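Local coordinates for protein nicotinate-nucleotide pyrophosphorylase (Francisella tularensis subsp. tularensis, PDB 3TQV) that probably catalyses the transfer of a phosphoribosyl group to quinolinate with loss of carbon dioxide, giving nicotinate mononucleotide for NAD(+) biosynthesis, at residues Thr8-Lys13 against Ala155-Gly160; Arg21-Ser26 against Ile68-Lys73; Phe63-Ile68 against Ile77-Ser82; Ser118-Val123 against Leu150-Ala155; Thr206-Leu211 against Gly229-Ile234. All blocks are in the same frame, centred on the assembly; numbering follows the deposited sequence.

Contact 1: residues Thr8-Lys13 against Ala155-Gly160; sequences TDQINK and AVRCGG
Arg157, close to the C-terminal end of helix 149-159, reaches across the extended N-terminal segment and touches Ile11, Gln10 and Asn12 in turn. Its CB and CG both lie against the carbonyl of Ile11, with CG 3.8 Å from Ile11 O. Bends at chi2 (-72°) and chi3 (-50°) then fold the chain back, bringing Arg157 CD to 3.4 Å from Gln10 OE1 and setting the two side chains roughly perpendicular. NE gives a weak hydrogen bond, 3.4 Å from Arg157 NE to Asn12 OD1. That oxygen comes in at the guanidinium edge, while the Asn12 amide stands nearly upright to the guanidinium plane (82°). At the tip, Arg157 NH2 sits 3.5 Å from the same Asn12 OD1, and NH1 is held more firmly by the carbonyl of Gly161.

Gln10 is fixed at both ends of its amide: NE2 donates to Thr8 O at 2.7 Å, and OE1 accepts from the backbone N of Asn163. Ile11 is the centre of an inverse gamma turn. Three residues on from Arg157 the helix closes in a Schellman motif at Gly160, which has positive phi. This is a surface contact that lays the loop before helix 16-31 along helix 149-159, where Ile11 packs on Leu150, Lys153 and Tyr154, while on another side of that helix Ala155 and Val156 meet Thr120 of helix 100-130.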
# COMPACT_ATOMS: atom_id res chain seq x y z
N THR B 8 17.12 -8.54 15.99
CA THR B 8 15.95 -9.32 15.58
C THR B 8 16.24 -10.26 14.41
O THR B 8 17.26 -10.12 13.73
CB THR B 8 14.77 -8.33 15.24
OG1 THR B 8 14.16 -7.86 16.45
CG2 THR B 8 13.68 -8.95 14.33
N ASP B 9 15.34 -11.22 14.20
CA ASP B 9 15.26 -12.01 12.98
C ASP B 9 15.11 -11.13 11.75
O ASP B 9 14.25 -10.25 11.71
CB ASP B 9 14.04 -12.91 13.05
CG ASP B 9 14.26 -14.13 13.91
OD1 ASP B 9 15.28 -14.15 14.64
OD2 ASP B 9 13.42 -15.06 13.86
N GLN B 10 15.92 -11.38 10.72
CA GLN B 10 15.83 -10.64 9.47
C GLN B 10 15.11 -11.41 8.35
O GLN B 10 15.43 -12.56 8.06
CB GLN B 10 17.22 -10.19 9.00
CG GLN B 10 18.03 -9.45 10.06
CD GLN B 10 17.35 -8.21 10.58
OE1 GLN B 10 17.08 -7.26 9.85
NE2 GLN B 10 17.06 -8.20 11.88
N ILE B 11 14.13 -10.76 7.72
CA ILE B 11 13.34 -11.38 6.67
C ILE B 11 14.04 -11.36 5.33
O ILE B 11 13.85 -10.44 4.52
CB ILE B 11 11.98 -10.69 6.49
CG1 ILE B 11 11.33 -10.44 7.86
CG2 ILE B 11 11.09 -11.50 5.56
CD1 ILE B 11 11.36 -11.63 8.81
N ASN B 12 14.84 -12.39 5.08
CA ASN B 12 15.59 -12.49 3.84
C ASN B 12 14.91 -13.35 2.78
O ASN B 12 15.47 -13.62 1.72
CB ASN B 12 17.03 -12.94 4.13
CG ASN B 12 17.87 -11.81 4.71
OD1 ASN B 12 17.84 -10.68 4.22
ND2 ASN B 12 18.62 -12.10 5.78
N LYS B 13 13.69 -13.77 3.08
CA LYS B 13 12.82 -14.41 2.11
C LYS B 13 11.42 -14.46 2.70
O LYS B 13 11.26 -14.64 3.89
CB LYS B 13 13.30 -15.82 1.78
CG LYS B 13 12.41 -16.52 0.75
CD LYS B 13 12.32 -18.03 0.99
CE LYS B 13 11.42 -18.70 -0.04
NZ LYS B 13 11.84 -18.39 -1.43
N ALA B 155 11.03 -6.36 1.59
CA ALA B 155 11.38 -5.23 0.74
C ALA B 155 12.37 -4.32 1.44
O ALA B 155 13.34 -3.86 0.85
CB ALA B 155 10.13 -4.44 0.35
N VAL B 156 12.12 -4.06 2.72
CA VAL B 156 12.97 -3.14 3.44
C VAL B 156 14.39 -3.69 3.52
O VAL B 156 15.36 -2.97 3.29
CB VAL B 156 12.39 -2.80 4.83
CG1 VAL B 156 13.42 -2.08 5.66
CG2 VAL B 156 11.12 -1.95 4.70
N ARG B 157 14.51 -4.97 3.84
CA ARG B 157 15.81 -5.63 3.79
C ARG B 157 16.40 -5.50 2.39
O ARG B 157 17.56 -5.12 2.25
CB ARG B 157 15.70 -7.09 4.22
CG ARG B 157 15.58 -7.29 5.73
CD ARG B 157 16.90 -6.99 6.43
NE ARG B 157 17.97 -7.71 5.78
CZ ARG B 157 19.08 -7.15 5.31
NH1 ARG B 157 19.28 -5.84 5.45
NH2 ARG B 157 19.99 -7.91 4.70
N CYS B 158 15.60 -5.78 1.37
CA CYS B 158 16.06 -5.68 -0.02
C CYS B 158 16.70 -4.33 -0.34
O CYS B 158 17.58 -4.24 -1.21
CB CYS B 158 14.93 -5.98 -1.00
SG CYS B 158 14.58 -7.73 -1.19
N GLY B 159 16.27 -3.30 0.37
CA GLY B 159 16.71 -1.94 0.09
C GLY B 159 17.83 -1.42 0.97
O GLY B 159 18.32 -0.31 0.75
N GLY B 160 18.24 -2.18 1.98
CA GLY B 160 19.34 -1.74 2.82
C GLY B 160 18.96 -1.64 4.28
O GLY B 160 19.82 -1.55 5.16

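Contact 2: residues Arg21-Ser26 against Ile68-Lys73; sequences RLVRES and INQLDK
Gln70 swings its CG anti to the carbonyl carbon (chi1 -78°) and, extended beyond CG, carries its amide across to helix 16-31, between Val23 and Arg24. Arg24 answers from the other helix with CG anti to the backbone N (176°), then turns at chi2 and chi3 until its guanidinium lies over the arriving amide. The two flat groups are nearly parallel, their planes 16° apart, in an offset stack with Arg24 CZ 4.0 Å from Gln70 CD. Val23 supplies the apolar side of the slot: its CG1 is 3.7 Å from Gln70 CD. The amide thus lies between a methyl of the buried Val23 and the guanidinium of the exposed Arg24. The amide carbon also comes within 4.0 Å of the backbone, measured from Gln70 CD to Arg24 N.

Just past Gln70 the chain leaves the helix. Lys73 folds back over this last turn, its NZ bonding to Asn69 O at 3.0 Å from above the carbonyl plane. Asp72 turns toward helix 100-130, and its OD2 hydrogen-bonds to the hydroxyl of Ser102.

Helices 16-31 and 61-71 thus pack side by side in the N-terminal domain, both resting on helix 100-130: Ser26 meets Thr109 and Phe113, Ile68 meets Ile110, and Leu71 meets Ala106. Elsewhere on helix 16-31, Arg21 and Glu25 face the second subunit.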
# COMPACT_ATOMS: atom_id res chain seq x y z
N ARG B 21 -0.59 -17.53 -1.15
CA ARG B 21 -1.93 -17.07 -0.79
C ARG B 21 -2.21 -15.66 -1.27
O ARG B 21 -3.32 -15.34 -1.70
CB ARG B 21 -2.11 -17.13 0.72
CG ARG B 21 -3.49 -16.75 1.17
CD ARG B 21 -3.40 -15.88 2.39
NE ARG B 21 -2.76 -16.58 3.49
CZ ARG B 21 -2.19 -15.97 4.53
NH1 ARG B 21 -2.16 -14.64 4.59
NH2 ARG B 21 -1.62 -16.68 5.49
N LEU B 22 -1.20 -14.80 -1.18
CA LEU B 22 -1.31 -13.43 -1.64
C LEU B 22 -1.49 -13.34 -3.16
O LEU B 22 -2.20 -12.47 -3.66
CB LEU B 22 -0.06 -12.66 -1.21
CG LEU B 22 -0.20 -11.83 0.06
CD1 LEU B 22 1.15 -11.30 0.51
CD2 LEU B 22 -1.19 -10.70 -0.15
N VAL B 23 -0.85 -14.24 -3.90
CA VAL B 23 -0.98 -14.26 -5.34
C VAL B 23 -2.36 -14.76 -5.71
O VAL B 23 -3.11 -14.08 -6.39
CB VAL B 23 0.13 -15.12 -6.00
CG1 VAL B 23 -0.20 -15.44 -7.45
CG2 VAL B 23 1.47 -14.40 -5.89
N ARG B 24 -2.69 -15.95 -5.23
CA ARG B 24 -4.02 -16.54 -5.36
C ARG B 24 -5.18 -15.52 -5.22
O ARG B 24 -5.96 -15.31 -6.15
CB ARG B 24 -4.16 -17.66 -4.33
CG ARG B 24 -5.52 -18.32 -4.27
CD ARG B 24 -5.51 -19.60 -5.05
NE ARG B 24 -4.40 -20.47 -4.65
CZ ARG B 24 -3.81 -21.35 -5.46
NH1 ARG B 24 -4.23 -21.48 -6.73
NH2 ARG B 24 -2.81 -22.11 -5.02
N GLU B 25 -5.28 -14.91 -4.04
CA GLU B 25 -6.30 -13.89 -3.78
C GLU B 25 -6.24 -12.68 -4.75
O GLU B 25 -7.26 -12.10 -5.10
CB GLU B 25 -6.19 -13.42 -2.32
CG GLU B 25 -6.70 -14.43 -1.31
CD GLU B 25 -6.19 -14.15 0.11
OE1 GLU B 25 -5.63 -13.05 0.34
OE2 GLU B 25 -6.33 -15.04 0.99
N SER B 26 -5.03 -12.32 -5.17
CA SER B 26 -4.81 -11.25 -6.17
C SER B 26 -5.35 -11.59 -7.54
O SER B 26 -5.83 -10.73 -8.26
CB SER B 26 -3.32 -10.99 -6.33
OG SER B 26 -2.94 -9.81 -5.66
N ILE B 68 3.00 -16.44 -12.49
CA ILE B 68 3.22 -17.33 -13.64
C ILE B 68 2.80 -18.76 -13.32
O ILE B 68 1.95 -19.35 -14.00
CB ILE B 68 4.71 -17.36 -14.07
CG1 ILE B 68 5.09 -16.05 -14.74
CG2 ILE B 68 4.98 -18.50 -15.04
CD1 ILE B 68 3.90 -15.30 -15.29
N ASN B 69 3.41 -19.29 -12.27
CA ASN B 69 3.20 -20.65 -11.81
C ASN B 69 1.73 -21.02 -11.65
O ASN B 69 1.31 -22.13 -12.02
CB ASN B 69 3.91 -20.85 -10.47
CG ASN B 69 3.91 -22.29 -10.02
OD1 ASN B 69 3.50 -22.61 -8.90
ND2 ASN B 69 4.36 -23.17 -10.91
N GLN B 70 0.96 -20.10 -11.08
CA GLN B 70 -0.46 -20.34 -10.83
C GLN B 70 -1.33 -20.21 -12.08
O GLN B 70 -2.36 -20.87 -12.20
CB GLN B 70 -0.98 -19.44 -9.71
CG GLN B 70 -0.61 -19.92 -8.31
CD GLN B 70 -1.11 -18.99 -7.20
OE1 GLN B 70 -0.44 -18.78 -6.18
NE2 GLN B 70 -2.30 -18.43 -7.41
N LEU B 71 -0.93 -19.36 -13.02
CA LEU B 71 -1.72 -19.18 -14.24
C LEU B 71 -1.43 -20.18 -15.36
O LEU B 71 -2.35 -20.71 -15.98
CB LEU B 71 -1.55 -17.76 -14.78
CG LEU B 71 -2.37 -16.67 -14.11
CD1 LEU B 71 -2.27 -15.38 -14.91
CD2 LEU B 71 -3.81 -17.12 -14.01
N ASP B 72 -0.16 -20.41 -15.62
CA ASP B 72 0.26 -21.18 -16.77
C ASP B 72 1.74 -21.53 -16.59
O ASP B 72 2.61 -20.74 -16.93
CB ASP B 72 0.05 -20.34 -18.04
CG ASP B 72 0.34 -21.12 -19.32
OD1 ASP B 72 0.99 -22.19 -19.23
OD2 ASP B 72 -0.09 -20.68 -20.41
N LYS B 73 2.02 -22.71 -16.05
CA LYS B 73 3.40 -23.13 -15.84
C LYS B 73 4.21 -23.13 -17.15
O LYS B 73 5.44 -23.19 -17.12
CB LYS B 73 3.45 -24.51 -15.17
CG LYS B 73 2.63 -24.63 -13.90
CD LYS B 73 3.11 -25.80 -13.05
CE LYS B 73 2.17 -26.07 -11.88
NZ LYS B 73 1.94 -24.87 -11.00

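Contact 3: residues Phe63-Ile68 against Ile77-Ser82; sequences FANEVI and ITWLYS
Trp79 NE1 donates to Asn65 OD1 at 2.9 Å, with an N-H...O angle of 153°, and this bond ties helix 61-71 to strand 76-79, an outermost strand of the four-stranded antiparallel sheet of the N-terminal domain. The short segments 63-68 and 77-79 run nearly antiparallel (171°), axes 10.7 Å apart, an alpha/beta layer packing. The oxygen lies at the indole edge, in the ring plane, whereas the amide as a whole is turned steeply against the ring. Ala64, one residue earlier on the helix, meets the same edge further along, its CB 3.8 Å from Trp79 CZ2.

The indole is also backed from its own strand: Ile77 and Trp79, two residues apart, both point toward the helix, and Trp79 further meets Phe94 of strand 92-97. Ile77 lays its CG1 over one face of the indole and sets two carbons beside the bonded oxygen, CG2 and CD1 each lying 3.8 Å from Asn65 OD1.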
# COMPACT_ATOMS: atom_id res chain seq x y z
N PHE B 63 6.96 -13.37 -6.11
CA PHE B 63 5.54 -13.18 -6.44
C PHE B 63 5.27 -13.34 -7.93
O PHE B 63 4.45 -14.16 -8.34
CB PHE B 63 5.03 -11.82 -5.94
CG PHE B 63 5.05 -11.69 -4.43
CD1 PHE B 63 3.95 -12.05 -3.68
CD2 PHE B 63 6.19 -11.23 -3.78
CE1 PHE B 63 3.96 -11.96 -2.30
CE2 PHE B 63 6.20 -11.12 -2.40
CZ PHE B 63 5.08 -11.49 -1.66
N ALA B 64 5.96 -12.55 -8.74
CA ALA B 64 5.85 -12.66 -10.19
C ALA B 64 5.94 -14.12 -10.60
O ALA B 64 5.08 -14.63 -11.30
CB ALA B 64 6.92 -11.86 -10.86
N ASN B 65 7.00 -14.79 -10.15
CA ASN B 65 7.17 -16.21 -10.38
C ASN B 65 5.92 -17.00 -9.99
O ASN B 65 5.51 -17.93 -10.70
CB ASN B 65 8.37 -16.74 -9.59
CG ASN B 65 9.72 -16.36 -10.20
OD1 ASN B 65 9.79 -15.88 -11.34
ND2 ASN B 65 10.79 -16.58 -9.45
N GLU B 66 5.32 -16.64 -8.86
CA GLU B 66 4.21 -17.40 -8.34
C GLU B 66 2.95 -17.15 -9.15
O GLU B 66 2.15 -18.06 -9.35
CB GLU B 66 4.01 -17.13 -6.84
CG GLU B 66 2.89 -17.93 -6.18
CD GLU B 66 2.95 -19.42 -6.50
OE1 GLU B 66 4.02 -19.91 -6.94
OE2 GLU B 66 1.92 -20.11 -6.30
N VAL B 67 2.80 -15.91 -9.64
CA VAL B 67 1.73 -15.59 -10.58
C VAL B 67 1.84 -16.46 -11.83
O VAL B 67 0.89 -17.14 -12.20
CB VAL B 67 1.75 -14.10 -11.00
CG1 VAL B 67 0.65 -13.82 -12.01
CG2 VAL B 67 1.61 -13.20 -9.79
N ILE B 68 3.00 -16.44 -12.49
CA ILE B 68 3.22 -17.33 -13.64
C ILE B 68 2.80 -18.76 -13.32
O ILE B 68 1.95 -19.35 -14.00
CB ILE B 68 4.71 -17.36 -14.07
CG1 ILE B 68 5.09 -16.05 -14.74
CG2 ILE B 68 4.98 -18.50 -15.04
CD1 ILE B 68 3.90 -15.30 -15.29
N ILE B 77 10.16 -17.76 -17.78
CA ILE B 77 10.67 -16.45 -17.36
C ILE B 77 12.19 -16.46 -17.22
O ILE B 77 12.79 -17.40 -16.70
CB ILE B 77 10.00 -15.99 -16.04
CG1 ILE B 77 10.43 -14.58 -15.69
CG2 ILE B 77 10.32 -16.94 -14.90
CD1 ILE B 77 9.56 -13.95 -14.61
N THR B 78 12.82 -15.40 -17.72
CA THR B 78 14.24 -15.19 -17.46
C THR B 78 14.46 -13.84 -16.82
O THR B 78 14.06 -12.81 -17.36
CB THR B 78 15.07 -15.27 -18.73
OG1 THR B 78 14.72 -16.46 -19.44
CG2 THR B 78 16.56 -15.28 -18.39
N TRP B 79 15.11 -13.87 -15.67
CA TRP B 79 15.38 -12.67 -14.91
C TRP B 79 16.75 -12.06 -15.26
O TRP B 79 17.79 -12.72 -15.18
CB TRP B 79 15.29 -12.98 -13.42
CG TRP B 79 13.88 -13.27 -12.96
CD1 TRP B 79 13.28 -14.49 -12.83
CD2 TRP B 79 12.90 -12.30 -12.57
NE1 TRP B 79 12.00 -14.34 -12.39
CE2 TRP B 79 11.73 -13.00 -12.22
CE3 TRP B 79 12.90 -10.90 -12.48
CZ2 TRP B 79 10.57 -12.36 -11.79
CZ3 TRP B 79 11.74 -10.26 -12.06
CH2 TRP B 79 10.60 -10.99 -11.72
N LEU B 80 16.73 -10.79 -15.64
CA LEU B 80 17.97 -10.08 -15.95
C LEU B 80 18.51 -9.37 -14.72
O LEU B 80 19.68 -9.02 -14.66
CB LEU B 80 17.75 -9.09 -17.10
CG LEU B 80 17.67 -9.70 -18.50
CD1 LEU B 80 16.28 -10.25 -18.82
CD2 LEU B 80 18.05 -8.65 -19.52
N TYR B 81 17.64 -9.14 -13.75
CA TYR B 81 18.03 -8.61 -12.46
C TYR B 81 17.36 -9.46 -11.39
O TYR B 81 16.30 -10.03 -11.63
CB TYR B 81 17.60 -7.16 -12.32
CG TYR B 81 18.39 -6.22 -13.17
CD1 TYR B 81 19.50 -5.56 -12.65
CD2 TYR B 81 18.05 -6.00 -14.49
CE1 TYR B 81 20.25 -4.70 -13.43
CE2 TYR B 81 18.79 -5.14 -15.29
CZ TYR B 81 19.90 -4.49 -14.75
OH TYR B 81 20.65 -3.63 -15.54
N SER B 82 17.98 -9.54 -10.22
CA SER B 82 17.39 -10.26 -9.10
C SER B 82 16.98 -9.29 -7.98
O SER B 82 17.40 -8.13 -7.96
CB SER B 82 18.37 -11.31 -8.56
OG SER B 82 19.67 -10.76 -8.37

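Contact 4: residues Ser118-Val123 against Leu150-Ala155; sequences SGTATV and LAQKYA
The helical segments 118-123 and 150-155 cross at -42°, axes 8.7 Å apart, and Ala121 and Ala155 are the closest pair, CA to CA 4.7 Å. Small residues make this closeness possible. Ala121 meets the carbonyl of Ala155, Ala121 CA lying 3.5 Å from Ala155 O in a CA-H...O contact. Thr120 pushes its methyl against the other helix: with CG2 anti to the backbone N, and OG1 beside that N, the threonine places CG2 3.4 Å from Ala155 CB and leaves its hydroxyl facing Gln152. The glutamine chain, extended beyond CG, crosses Thr120 at about a right angle, and its amide carbon CD is 4.0 Å from Thr120 OG1.

This crossing lies near the centre of the chain. Helix 100-130 spans the junction between the N-terminal domain, where its earlier turns pack on helix 61-71, and the alpha/beta-barrel domain typical of this family. Helix 149-159 follows the loop with the predicted substrate residues Thr141, Arg142 and Lys143. On the side of it turned away from the crossing, Lys153 makes a salt bridge to Asp140 and bonds to the carbonyls of Thr141 and Arg165. The far side of helix 100-130 carries Thr122, whose OG1 bonds to Ser118 O at 2.6 Å. That carbonyl also takes the backbone N of Thr122, from the opposite face of its plane, and Thr122 OG1 is bonded in addition to Ile57 N of strand 56-57.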
# COMPACT_ATOMS: atom_id res chain seq x y z
N SER B 118 9.03 -3.10 -5.01
CA SER B 118 10.21 -2.39 -5.47
C SER B 118 10.07 -0.96 -5.00
O SER B 118 11.06 -0.28 -4.72
CB SER B 118 10.32 -2.43 -6.99
OG SER B 118 10.39 -3.76 -7.46
N GLY B 119 8.83 -0.50 -4.91
CA GLY B 119 8.57 0.82 -4.38
C GLY B 119 9.12 0.90 -2.97
O GLY B 119 10.00 1.72 -2.67
N THR B 120 8.61 0.03 -2.11
CA THR B 120 9.08 -0.05 -0.75
C THR B 120 10.60 -0.18 -0.66
O THR B 120 11.22 0.51 0.14
CB THR B 120 8.41 -1.18 0.02
OG1 THR B 120 7.04 -0.83 0.25
CG2 THR B 120 9.10 -1.39 1.39
N ALA B 121 11.19 -1.05 -1.47
CA ALA B 121 12.65 -1.24 -1.40
C ALA B 121 13.38 0.03 -1.78
O ALA B 121 14.33 0.44 -1.12
CB ALA B 121 13.10 -2.40 -2.27
N THR B 122 12.92 0.67 -2.85
CA THR B 122 13.51 1.91 -3.35
C THR B 122 13.43 3.09 -2.35
O THR B 122 14.36 3.90 -2.25
CB THR B 122 12.88 2.29 -4.71
OG1 THR B 122 13.00 1.17 -5.60
CG2 THR B 122 13.53 3.54 -5.33
N VAL B 123 12.32 3.20 -1.62
CA VAL B 123 12.24 4.22 -0.56
C VAL B 123 13.35 3.99 0.45
O VAL B 123 14.04 4.90 0.89
CB VAL B 123 10.94 4.11 0.25
CG1 VAL B 123 10.80 5.31 1.15
CG2 VAL B 123 9.75 3.96 -0.66
N LEU B 150 5.26 -9.38 6.24
CA LEU B 150 6.51 -10.02 5.87
C LEU B 150 7.02 -9.53 4.51
O LEU B 150 8.22 -9.28 4.33
CB LEU B 150 6.35 -11.55 5.91
CG LEU B 150 6.26 -12.13 7.32
CD1 LEU B 150 5.99 -13.63 7.27
CD2 LEU B 150 7.53 -11.85 8.15
N ALA B 151 6.10 -9.38 3.56
CA ALA B 151 6.43 -8.89 2.23
C ALA B 151 7.17 -7.56 2.31
O ALA B 151 8.16 -7.36 1.60
CB ALA B 151 5.16 -8.76 1.37
N GLN B 152 6.69 -6.65 3.16
CA GLN B 152 7.36 -5.35 3.35
C GLN B 152 8.66 -5.40 4.20
O GLN B 152 9.58 -4.63 3.98
CB GLN B 152 6.38 -4.31 3.89
CG GLN B 152 5.29 -3.94 2.88
CD GLN B 152 4.75 -2.52 3.07
OE1 GLN B 152 5.12 -1.59 2.33
NE2 GLN B 152 3.87 -2.34 4.06
N LYS B 153 8.73 -6.30 5.17
CA LYS B 153 9.96 -6.51 5.92
C LYS B 153 11.04 -6.96 4.94
O LYS B 153 12.19 -6.52 4.99
CB LYS B 153 9.73 -7.57 7.00
CG LYS B 153 8.74 -7.19 8.09
CD LYS B 153 9.35 -6.19 9.05
CE LYS B 153 8.44 -5.86 10.21
NZ LYS B 153 9.00 -4.75 11.06
N TYR B 154 10.65 -7.84 4.03
CA TYR B 154 11.54 -8.31 2.99
C TYR B 154 11.98 -7.15 2.07
O TYR B 154 13.17 -6.97 1.80
CB TYR B 154 10.89 -9.45 2.19
CG TYR B 154 11.73 -9.98 1.07
CD1 TYR B 154 12.90 -10.68 1.33
CD2 TYR B 154 11.38 -9.77 -0.26
CE1 TYR B 154 13.69 -11.14 0.31
CE2 TYR B 154 12.16 -10.24 -1.29
CZ TYR B 154 13.32 -10.93 -1.00
OH TYR B 154 14.12 -11.40 -2.03
N ALA B 155 11.03 -6.36 1.59
CA ALA B 155 11.38 -5.23 0.74
C ALA B 155 12.37 -4.32 1.44
O ALA B 155 13.34 -3.86 0.85
CB ALA B 155 10.13 -4.44 0.35

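Contact 5: residues Thr206-Leu211 against Gly229-Ile234; sequences TNLDEL and GEDIDI
Leu208 fits its isobutyl end between Asp231 and Ile234, joining the first turns of two successive helices on the outside of the alpha/beta barrel, in the run strand 200-205, helix 208-216, strand 221-225, helix 229-239. Its CD1 touches both partners, lying 3.8 Å from Ile234 CG2 and 3.6 Å from Asp231 OD1. The other methyl, Leu208 CD2, rests 3.7 Å from Asp231 O, the backbone carbonyl. Asp231 and Ile234 stand three residues apart, nearly one helical turn, and both direct their CB toward the leucine. Both leucine methyls reach Ile234 CG2, and the leucine and isoleucine side chains cross nearly at right angles.

A second shell sets these groups in place. Leu208 also leans on Phe227, in the loop leading to helix 229-239, and the backbone N of Asp231 bonds to the hydroxyl of Ser228. About one turn further on, Leu211 packs more deeply, on Val222 of the barrel strand and on Ala235 and Ile238. Asp231 is about 11 Å, side chain to side chain, from Asp225, a predicted substrate residue against which Thr206 packs.

Leu208 itself opens helix 208-216, and the turn before it is pinned by Glu210. A single carboxylate oxygen, Glu210 OE1, takes Thr206 N at 2.8 Å almost straight (176°) and Thr206 OG1 at 3.1 Å on its syn side.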
# COMPACT_ATOMS: atom_id res chain seq x y z
N THR B 206 9.96 9.16 26.63
CA THR B 206 9.87 10.53 26.14
C THR B 206 10.92 11.43 26.81
O THR B 206 11.14 12.56 26.38
CB THR B 206 8.45 11.13 26.36
OG1 THR B 206 7.88 10.59 27.57
CG2 THR B 206 7.53 10.81 25.18
N ASN B 207 11.56 10.89 27.84
CA ASN B 207 12.47 11.65 28.69
C ASN B 207 13.86 11.06 28.80
O ASN B 207 14.04 9.86 28.68
CB ASN B 207 11.93 11.70 30.12
CG ASN B 207 10.79 12.64 30.29
OD1 ASN B 207 9.91 12.42 31.13
ND2 ASN B 207 10.77 13.70 29.49
N LEU B 208 14.82 11.92 29.09
CA LEU B 208 16.12 11.45 29.52
C LEU B 208 16.01 10.71 30.84
O LEU B 208 16.71 9.73 31.07
CB LEU B 208 17.09 12.62 29.66
CG LEU B 208 17.39 13.38 28.38
CD1 LEU B 208 18.15 14.65 28.72
CD2 LEU B 208 18.16 12.49 27.43
N ASP B 209 15.12 11.18 31.72
CA ASP B 209 14.91 10.48 32.98
C ASP B 209 14.34 9.08 32.79
O ASP B 209 14.78 8.15 33.44
CB ASP B 209 13.99 11.25 33.94
CG ASP B 209 13.73 10.47 35.22
OD1 ASP B 209 14.38 10.78 36.24
OD2 ASP B 209 12.91 9.53 35.20
N GLU B 210 13.35 8.94 31.91
CA GLU B 210 12.86 7.61 31.61
C GLU B 210 13.98 6.75 31.01
O GLU B 210 14.04 5.54 31.24
CB GLU B 210 11.65 7.66 30.68
CG GLU B 210 10.30 7.77 31.39
CD GLU B 210 9.17 8.15 30.44
OE1 GLU B 210 9.48 8.62 29.32
OE2 GLU B 210 7.98 7.99 30.82
N LEU B 211 14.88 7.38 30.27
CA LEU B 211 15.96 6.64 29.64
C LEU B 211 16.86 6.02 30.70
O LEU B 211 17.26 4.85 30.60
CB LEU B 211 16.77 7.52 28.69
CG LEU B 211 18.04 6.82 28.18
CD1 LEU B 211 17.65 5.70 27.23
CD2 LEU B 211 18.99 7.79 27.50
N GLY B 229 17.30 17.36 18.98
CA GLY B 229 18.68 17.07 18.65
C GLY B 229 19.51 16.97 19.91
O GLY B 229 19.99 15.90 20.27
N GLU B 230 19.64 18.09 20.60
CA GLU B 230 20.39 18.14 21.84
C GLU B 230 20.14 16.94 22.78
O GLU B 230 21.07 16.35 23.31
CB GLU B 230 20.10 19.44 22.57
CG GLU B 230 20.73 19.52 23.95
CD GLU B 230 19.76 19.99 25.02
OE1 GLU B 230 18.58 19.60 24.95
OE2 GLU B 230 20.18 20.77 25.91
N ASP B 231 18.88 16.58 22.98
CA ASP B 231 18.59 15.47 23.88
C ASP B 231 19.08 14.15 23.30
O ASP B 231 19.54 13.27 24.04
CB ASP B 231 17.10 15.38 24.20
CG ASP B 231 16.69 16.36 25.25
OD1 ASP B 231 17.58 16.85 25.96
OD2 ASP B 231 15.48 16.63 25.38
N ILE B 232 18.99 14.00 21.99
CA ILE B 232 19.55 12.83 21.35
C ILE B 232 21.04 12.80 21.69
O ILE B 232 21.59 11.74 22.04
CB ILE B 232 19.34 12.82 19.83
CG1 ILE B 232 17.84 12.81 19.49
CG2 ILE B 232 19.98 11.59 19.22
CD1 ILE B 232 17.53 13.02 18.03
N ASP B 233 21.70 13.95 21.61
CA ASP B 233 23.11 14.02 21.95
C ASP B 233 23.35 13.53 23.36
O ASP B 233 24.18 12.65 23.58
CB ASP B 233 23.66 15.43 21.75
CG ASP B 233 23.80 15.79 20.29
OD1 ASP B 233 24.19 14.88 19.50
OD2 ASP B 233 23.51 16.96 19.94
N ILE B 234 22.63 14.10 24.32
CA ILE B 234 22.72 13.66 25.71
C ILE B 234 22.59 12.15 25.81
O ILE B 234 23.39 11.49 26.48
CB ILE B 234 21.58 14.21 26.55
CG1 ILE B 234 21.44 15.73 26.38
CG2 ILE B 234 21.77 13.80 28.00
CD1 ILE B 234 22.56 16.55 26.99

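From the N terminus, contact 1 opens first, at 8-13, and waits until 155-160 to close, a loop that takes in most of the N-terminal domain, though not strand 281-285 of its sheet. Contacts 2 and 3 lie inside it and cross each other: 21-26 and 63-68 open before 68-73 and 77-82 close, with Ile68 shared on helix 61-71, which thus meets a helix on one side and a sheet edge on another. Contact 4 is also nested within contact 1; it joins the domain-spanning helix to helix 149-159 and shares Ala155 with contact 1. Contact 5 follows in series, closing a short loop within the barrel, its centre about 49 Å from that of contact 2.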